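PDB 1DYS: endoglucanase from Humicola insolens, which hydrolyses internal beta-1,4-glucosidic linkages in cellulose, and probably in lichenin and cereal beta-glucans, contributing to the recycling of plant biomass. Local coordinates for residues E161-G164 and Y165-Q169; D180-N183 and G184-G188; Q198-A201 and T202-K206. One frame throughout, in Å; residues are numbered along the deposited sequence.

Interaction 1: residues E161-G164 and Y165-Q169; sequences EAIG and YAISQ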
loop_
_atom_site.group_PDB
_atom_site.type_symbol
_atom_site.label_atom_id
_atom_site.label_comp_id
_atom_site.label_asym_id
_atom_site.label_seq_id
_atom_site.Cartn_x
_atom_site.Cartn_y
_atom_site.Cartn_z
ATOM N N GLU A 161 12.454 19.397 8.615
ATOM C CA GLU A 161 12.190 20.442 7.643
ATOM C C GLU A 161 10.846 20.212 6.944
ATOM O O GLU A 161 10.091 21.160 6.722
ATOM C CB GLU A 161 13.315 20.511 6.595
ATOM C CG GLU A 161 13.015 21.526 5.499
ATOM C CD GLU A 161 14.174 21.741 4.543
ATOM O OE1 GLU A 161 15.306 21.333 4.884
ATOM O OE2 GLU A 161 13.967 22.330 3.460
ATOM N N ALA A 162 10.522 18.946 6.633
ATOM C CA ALA A 162 9.241 18.664 6.002
ATOM C C ALA A 162 8.052 19.055 6.880
ATOM O O ALA A 162 7.090 19.657 6.393
ATOM C CB ALA A 162 9.070 17.184 5.660
ATOM N N ILE A 163 8.119 18.672 8.149
ATOM C CA ILE A 163 6.984 18.959 9.046
ATOM C C ILE A 163 6.864 20.465 9.301
ATOM O O ILE A 163 5.788 21.097 9.268
ATOM C CB ILE A 163 7.128 18.169 10.343
ATOM C CG1 ILE A 163 7.101 16.650 10.106
ATOM C CG2 ILE A 163 5.951 18.570 11.242
ATOM C CD1 ILE A 163 7.231 15.816 11.376
ATOM N N GLY A 164 8.048 21.093 9.487
ATOM C CA GLY A 164 8.032 22.558 9.677
ATOM C C GLY A 164 7.405 23.225 8.465
ATOM O O GLY A 164 6.711 24.229 8.591
ATOM N N TYR A 165 7.718 22.698 7.266
ATOM C CA TYR A 165 7.158 23.241 6.055
ATOM C C TYR A 165 5.633 23.100 6.011
ATOM O O TYR A 165 4.932 24.058 5.669
ATOM C CB TYR A 165 7.791 22.617 4.794
ATOM C CG TYR A 165 7.218 23.220 3.530
ATOM C CD1 TYR A 165 7.779 24.422 3.057
ATOM C CD2 TYR A 165 6.183 22.694 2.793
ATOM C CE1 TYR A 165 7.273 25.027 1.930
ATOM C CE2 TYR A 165 5.670 23.307 1.669
ATOM C CZ TYR A 165 6.231 24.487 1.219
ATOM O OH TYR A 165 5.766 25.115 0.095
ATOM N N ALA A 166 5.170 21.930 6.451
ATOM C CA ALA A 166 3.713 21.730 6.477
ATOM C C ALA A 166 3.037 22.690 7.466
ATOM O O ALA A 166 2.034 23.287 7.048
ATOM C CB ALA A 166 3.517 20.270 6.867
ATOM N N ILE A 167 3.630 22.916 8.636
ATOM C CA ILE A 167 3.052 23.867 9.583
ATOM C C ILE A 167 3.074 25.250 8.940
ATOM O O ILE A 167 2.095 25.983 9.020
ATOM C CB ILE A 167 3.850 23.904 10.893
ATOM C CG1 ILE A 167 3.752 22.539 11.610
ATOM C CG2 ILE A 167 3.385 24.985 11.864
ATOM C CD1 ILE A 167 4.740 22.312 12.734
ATOM N N SER A 168 4.236 25.598 8.356
ATOM C CA SER A 168 4.349 26.940 7.756
ATOM C C SER A 168 3.296 27.208 6.706
ATOM O O SER A 168 2.884 28.366 6.503
ATOM C CB SER A 168 5.748 27.173 7.168
ATOM O OG SER A 168 6.027 26.574 5.902
ATOM N N GLN A 169 2.887 26.204 5.928
ATOM C CA GLN A 169 1.911 26.419 4.879
ATOM C C GLN A 169 0.444 26.374 5.296
ATOM O O GLN A 169 -0.419 26.654 4.465
ATOM C CB GLN A 169 2.064 25.345 3.779
ATOM C CG GLN A 169 3.317 25.580 2.928
ATOM C CD GLN A 169 2.965 26.665 1.921
ATOM O OE1 GLN A 169 1.982 26.579 1.165
ATOM N NE2 GLN A 169 3.722 27.750 1.968
#
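Ile-163 and Ile-167 stand one turn apart on the alpha-helix 150-169, and their branches meet where CG2 of Ile-163 lies 4.2 Å from CD1 of Ile-167. The pair is an i to i+4 contact on one of the helices packed around the parallel strands of the glycoside hydrolase family 6 alpha/beta barrel. In Ile-167, CG1 is set beside the backbone N (chi1 -65°), which lays this branch back over the preceding turn and brings CG1 to 3.4 Å from the carbonyl O of Ile-163. That same oxygen receives the backbone N of Ile-167 at 2.9 Å. Both isoleucines press on Ile-203 of helix 190-207, and Ile-163 also reaches Met-144 of helix 140-146.

Tyr-165 heads for a different neighbour. Its CB sits 3.3 Å from O of Glu-161, but the ring leads away, and OH hydrogen-bonds Asn-118 of helix 108-126; Glu-161 sends OE2 to the same helix, in a salt bridge with Lys-113.

Ser-168 turns its hydroxyl back on the backbone. With chi1 at 78°, OG sits between the backbone N and the carbonyl carbon and donates to O of Tyr-165 at 2.8 Å. This oxygen is thus gripped twice, because the backbone N of Gln-169 also donates to it, at 3.0 Å. With an alanine here the hydroxyl is gone, and the carbonyl of Tyr-165 would probably be left with the N-H of Gln-169 alone of the two donors described. The hydroxyl also skirts the previous turn: while the N of Ser-168 bonds to O of Gly-164 at 2.8 Å, its OG passes 3.6 Å from that oxygen.

Interaction 2: residues D180-N183 and G184-G188; sequences DVAN and GGWLG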
loop_
_atom_site.group_PDB
_atom_site.type_symbol
_atom_site.label_atom_id
_atom_site.label_comp_id
_atom_site.label_asym_id
_atom_site.label_seq_id
_atom_site.Cartn_x
_atom_site.Cartn_y
_atom_site.Cartn_z
ATOM N N ASP A 180 1.189 15.300 15.739
ATOM C CA ASP A 180 1.036 13.993 16.389
ATOM C C ASP A 180 2.170 13.671 17.319
ATOM O O ASP A 180 3.315 13.953 16.977
ATOM C CB ASP A 180 0.875 12.897 15.292
ATOM C CG ASP A 180 0.531 11.638 16.077
ATOM O OD1 ASP A 180 -0.601 11.551 16.495
ATOM O OD2 ASP A 180 1.407 10.799 16.298
ATOM N N VAL A 181 1.865 13.193 18.537
ATOM C CA VAL A 181 2.886 12.756 19.468
ATOM C C VAL A 181 2.639 11.311 19.907
ATOM O O VAL A 181 2.924 10.880 21.030
ATOM C CB VAL A 181 3.060 13.708 20.673
ATOM C CG1 VAL A 181 3.418 15.100 20.200
ATOM C CG2 VAL A 181 1.725 13.858 21.411
ATOM N N ALA A 182 2.361 10.419 18.942
ATOM C CA ALA A 182 2.301 8.970 19.153
ATOM C C ALA A 182 1.309 8.576 20.227
ATOM O O ALA A 182 0.137 8.898 20.124
ATOM C CB ALA A 182 3.722 8.480 19.451
ATOM N N ASN A 183 1.729 7.843 21.272
ATOM C CA ASN A 183 0.769 7.470 22.323
ATOM C C ASN A 183 1.580 7.403 23.611
ATOM O O ASN A 183 2.820 7.365 23.576
ATOM C CB ASN A 183 0.023 6.184 22.022
ATOM C CG ASN A 183 0.915 4.983 22.120
ATOM O OD1 ASN A 183 0.953 4.323 23.163
ATOM N ND2 ASN A 183 1.648 4.667 21.061
ATOM N N GLY A 184 0.848 7.280 24.731
ATOM C CA GLY A 184 1.569 7.282 26.020
ATOM C C GLY A 184 2.555 6.152 26.229
ATOM O O GLY A 184 3.558 6.313 26.929
ATOM N N GLY A 185 2.368 5.003 25.588
ATOM C CA GLY A 185 3.255 3.870 25.667
ATOM C C GLY A 185 4.611 4.079 25.017
ATOM O O GLY A 185 5.595 3.379 25.288
ATOM N N TRP A 186 4.629 4.960 24.034
ATOM C CA TRP A 186 5.851 5.249 23.302
ATOM C C TRP A 186 6.618 6.391 23.965
ATOM O O TRP A 186 7.792 6.254 24.280
ATOM C CB TRP A 186 5.459 5.687 21.870
ATOM C CG TRP A 186 6.576 5.698 20.866
ATOM C CD1 TRP A 186 7.910 5.937 21.046
ATOM C CD2 TRP A 186 6.427 5.475 19.439
ATOM N NE1 TRP A 186 8.606 5.847 19.853
ATOM C CE2 TRP A 186 7.694 5.558 18.857
ATOM C CE3 TRP A 186 5.330 5.175 18.614
ATOM C CZ2 TRP A 186 7.927 5.386 17.491
ATOM C CZ3 TRP A 186 5.577 5.004 17.260
ATOM C CH2 TRP A 186 6.845 5.124 16.699
ATOM N N LEU A 187 5.971 7.531 24.136
ATOM C CA LEU A 187 6.609 8.758 24.562
ATOM C C LEU A 187 6.146 9.300 25.919
ATOM O O LEU A 187 6.551 10.426 26.257
ATOM C CB LEU A 187 6.317 9.845 23.519
ATOM C CG LEU A 187 6.797 9.548 22.091
ATOM C CD1 LEU A 187 6.492 10.716 21.163
ATOM C CD2 LEU A 187 8.276 9.231 22.136
ATOM N N GLY A 188 5.352 8.504 26.597
ATOM C CA GLY A 188 4.794 8.905 27.894
ATOM C C GLY A 188 5.673 8.558 29.080
ATOM O O GLY A 188 5.400 9.035 30.182
#
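Asn-183 occupies the N-cap of the short helix 184-187, and its side-chain OD1 accepts the backbone N of Gly-185 at 2.9 Å, the N-H arriving from above the amide plane. Its CG lies between the backbone N and the carbonyl carbon (chi1 70°), which turns OD1 back to that N-H. The main-chain O of Asn-183 takes two more donors, Trp-186 N at 3.0 Å and Leu-187 N at 3.2 Å. The second bond is nearly straight, with an N-H...O angle of 174°, whereas the first comes from above the carbonyl plane.

Beside this polar cap, ND2 of Asn-183 lies at the edge of the Trp-186 ring, near its plane; amide and indole are turned 66° against each other. CB of Ala-182 fills the angle between two apolar groups, 3.8 Å from CE3 of Trp-186 and 4.0 Å from CD1 of Leu-187.

Further out, Asp-180 OD2 accepts Ala-182 N at 2.8 Å in an Asx turn at the end of strand 175-180, and also takes the backbone N of Asp-139, a probable proton donor. Glu-243 receives Gly-184 N, and Thr-146 bonds NE1 of Trp-186. Asn-183 and Trp-186 probably bind substrate, which would place the cap at the substrate-binding cleft.

OD1 accepts from Asn-224 ND2 as well as from Gly-185; turning the amide over would set an NH2 against the N-H of Gly-185, so the chemistry favours ND2 on the tryptophan side.

Interaction 3: residues Q198-A201 and T202-K206; sequences QEVA and TILQK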
loop_
_atom_site.group_PDB
_atom_site.type_symbol
_atom_site.label_atom_id
_atom_site.label_comp_id
_atom_site.label_asym_id
_atom_site.label_seq_id
_atom_site.Cartn_x
_atom_site.Cartn_y
_atom_site.Cartn_z
ATOM N N GLN A 198 11.306 18.611 23.230
ATOM C CA GLN A 198 12.448 19.186 22.538
ATOM C C GLN A 198 12.254 19.063 21.026
ATOM O O GLN A 198 12.532 19.975 20.253
ATOM C CB GLN A 198 13.756 18.500 22.977
ATOM C CG GLN A 198 14.987 19.110 22.279
ATOM C CD GLN A 198 15.050 20.585 22.686
ATOM O OE1 GLN A 198 15.150 20.827 23.891
ATOM N NE2 GLN A 198 14.950 21.523 21.755
ATOM N N GLU A 199 11.764 17.877 20.629
ATOM C CA GLU A 199 11.480 17.648 19.205
ATOM C C GLU A 199 10.457 18.624 18.677
ATOM O O GLU A 199 10.626 19.182 17.577
ATOM C CB GLU A 199 11.035 16.209 18.987
ATOM C CG GLU A 199 11.498 15.563 17.696
ATOM C CD GLU A 199 12.869 15.957 17.201
ATOM O OE1 GLU A 199 13.829 16.128 17.969
ATOM O OE2 GLU A 199 12.973 16.090 15.949
ATOM N N VAL A 200 9.357 18.847 19.404
ATOM C CA VAL A 200 8.357 19.828 19.017
ATOM C C VAL A 200 8.967 21.227 18.983
ATOM O O VAL A 200 8.683 21.982 18.064
ATOM C CB VAL A 200 7.173 19.730 20.006
ATOM C CG1 VAL A 200 6.188 20.847 19.802
ATOM C CG2 VAL A 200 6.500 18.356 19.887
ATOM N N ALA A 201 9.789 21.561 20.003
ATOM C CA ALA A 201 10.366 22.908 19.960
ATOM C C ALA A 201 11.227 23.069 18.697
ATOM O O ALA A 201 11.134 24.122 18.058
ATOM C CB ALA A 201 11.143 23.285 21.204
ATOM N N THR A 202 12.069 22.112 18.373
ATOM C CA THR A 202 12.920 22.186 17.184
ATOM C C THR A 202 12.103 22.308 15.915
ATOM O O THR A 202 12.450 23.112 15.049
ATOM C CB THR A 202 13.828 20.951 17.120
ATOM O OG1 THR A 202 14.681 20.967 18.268
ATOM C CG2 THR A 202 14.649 20.906 15.843
ATOM N N ILE A 203 11.051 21.493 15.759
ATOM C CA ILE A 203 10.187 21.583 14.597
ATOM C C ILE A 203 9.488 22.921 14.467
ATOM O O ILE A 203 9.343 23.430 13.344
ATOM C CB ILE A 203 9.116 20.462 14.603
ATOM C CG1 ILE A 203 9.861 19.174 14.233
ATOM C CG2 ILE A 203 7.937 20.726 13.690
ATOM C CD1 ILE A 203 9.135 17.921 14.648
ATOM N N LEU A 204 9.006 23.487 15.564
ATOM C CA LEU A 204 8.326 24.778 15.515
ATOM C C LEU A 204 9.289 25.900 15.133
ATOM O O LEU A 204 8.927 26.816 14.374
ATOM C CB LEU A 204 7.649 25.059 16.863
ATOM C CG LEU A 204 6.361 24.237 17.069
ATOM C CD1 LEU A 204 5.766 24.495 18.437
ATOM C CD2 LEU A 204 5.344 24.606 16.002
ATOM N N GLN A 205 10.536 25.825 15.613
ATOM C CA GLN A 205 11.517 26.834 15.185
ATOM C C GLN A 205 11.667 26.825 13.664
ATOM O O GLN A 205 11.683 27.888 13.045
ATOM C CB GLN A 205 12.885 26.606 15.799
ATOM C CG GLN A 205 12.930 26.645 17.316
ATOM C CD GLN A 205 14.327 26.308 17.814
ATOM O OE1 GLN A 205 14.527 25.486 18.713
ATOM N NE2 GLN A 205 15.319 26.953 17.208
ATOM N N LYS A 206 11.768 25.642 13.056
ATOM C CA LYS A 206 11.878 25.493 11.615
ATOM C C LYS A 206 10.652 25.946 10.854
ATOM O O LYS A 206 10.814 26.516 9.756
ATOM C CB LYS A 206 12.205 24.031 11.256
ATOM C CG LYS A 206 13.391 23.548 12.065
ATOM C CD LYS A 206 14.082 22.352 11.453
ATOM C CE LYS A 206 15.077 21.751 12.439
ATOM N NZ LYS A 206 16.106 22.753 12.855
#
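Thr-202 folds its hydroxyl back over the preceding turn of helix 190-207, so that OG1 lies 3.1 Å from the carbonyl O of Gln-198 and donates to it. In this alpha-helix of the family 6 barrel the bond supplements the usual i to i+4 link, Thr-202 N to Gln-198 O at 2.9 Å. With OG1 anti to the carbonyl carbon (chi1 -63°), the hydroxyl points back to this oxygen; OG1 and N reach it from opposite faces of its carbonyl plane. The Gln-198 chain, bent at chi2 (61°), brings NE2 to 3.5 Å from OG1 of Thr-202, while its OE1 bonds to Arg-257.

On another face, Val-200 and Leu-204 lie side by side and point the same way, with CG1 of Val-200 3.9 Å from CD1 of Leu-204. Ile-203 takes a third direction, inward against helices 140-146 and 150-169, and its CD1 passes 3.5 Å from O of Glu-199. The buried carboxylate of Glu-199 has partners: OE2 forms a salt bridge with Arg-156 and a hydrogen bond with Gln-160.

Gln-205, an exposed residue, bonds its backbone N to O of Ala-201, with its CG 3.2 Å from that oxygen.

In the fold
From the N terminus the three contacts follow in series, none nested in or crossing another, and each lies within one unbroken piece of chain. Interaction 1 belongs to helix 150-169; the chain then runs through strand 175-180 into interaction 2, where a loop turns into helix 184-187 at the probable substrate-binding site. Interaction 3 follows on helix 190-207, which packs against interaction 1. Helices 150-169 and 190-207, with strand 175-180 and helix 184-187 between them in sequence, touch where Ile-167 CD1 meets Ile-203 CG2 at 3.7 Å. The centres of interactions 1 and 3 are about 11 Å apart, whereas interaction 2 lies about 21 and 17 Å from them, centre to centre, touching neither.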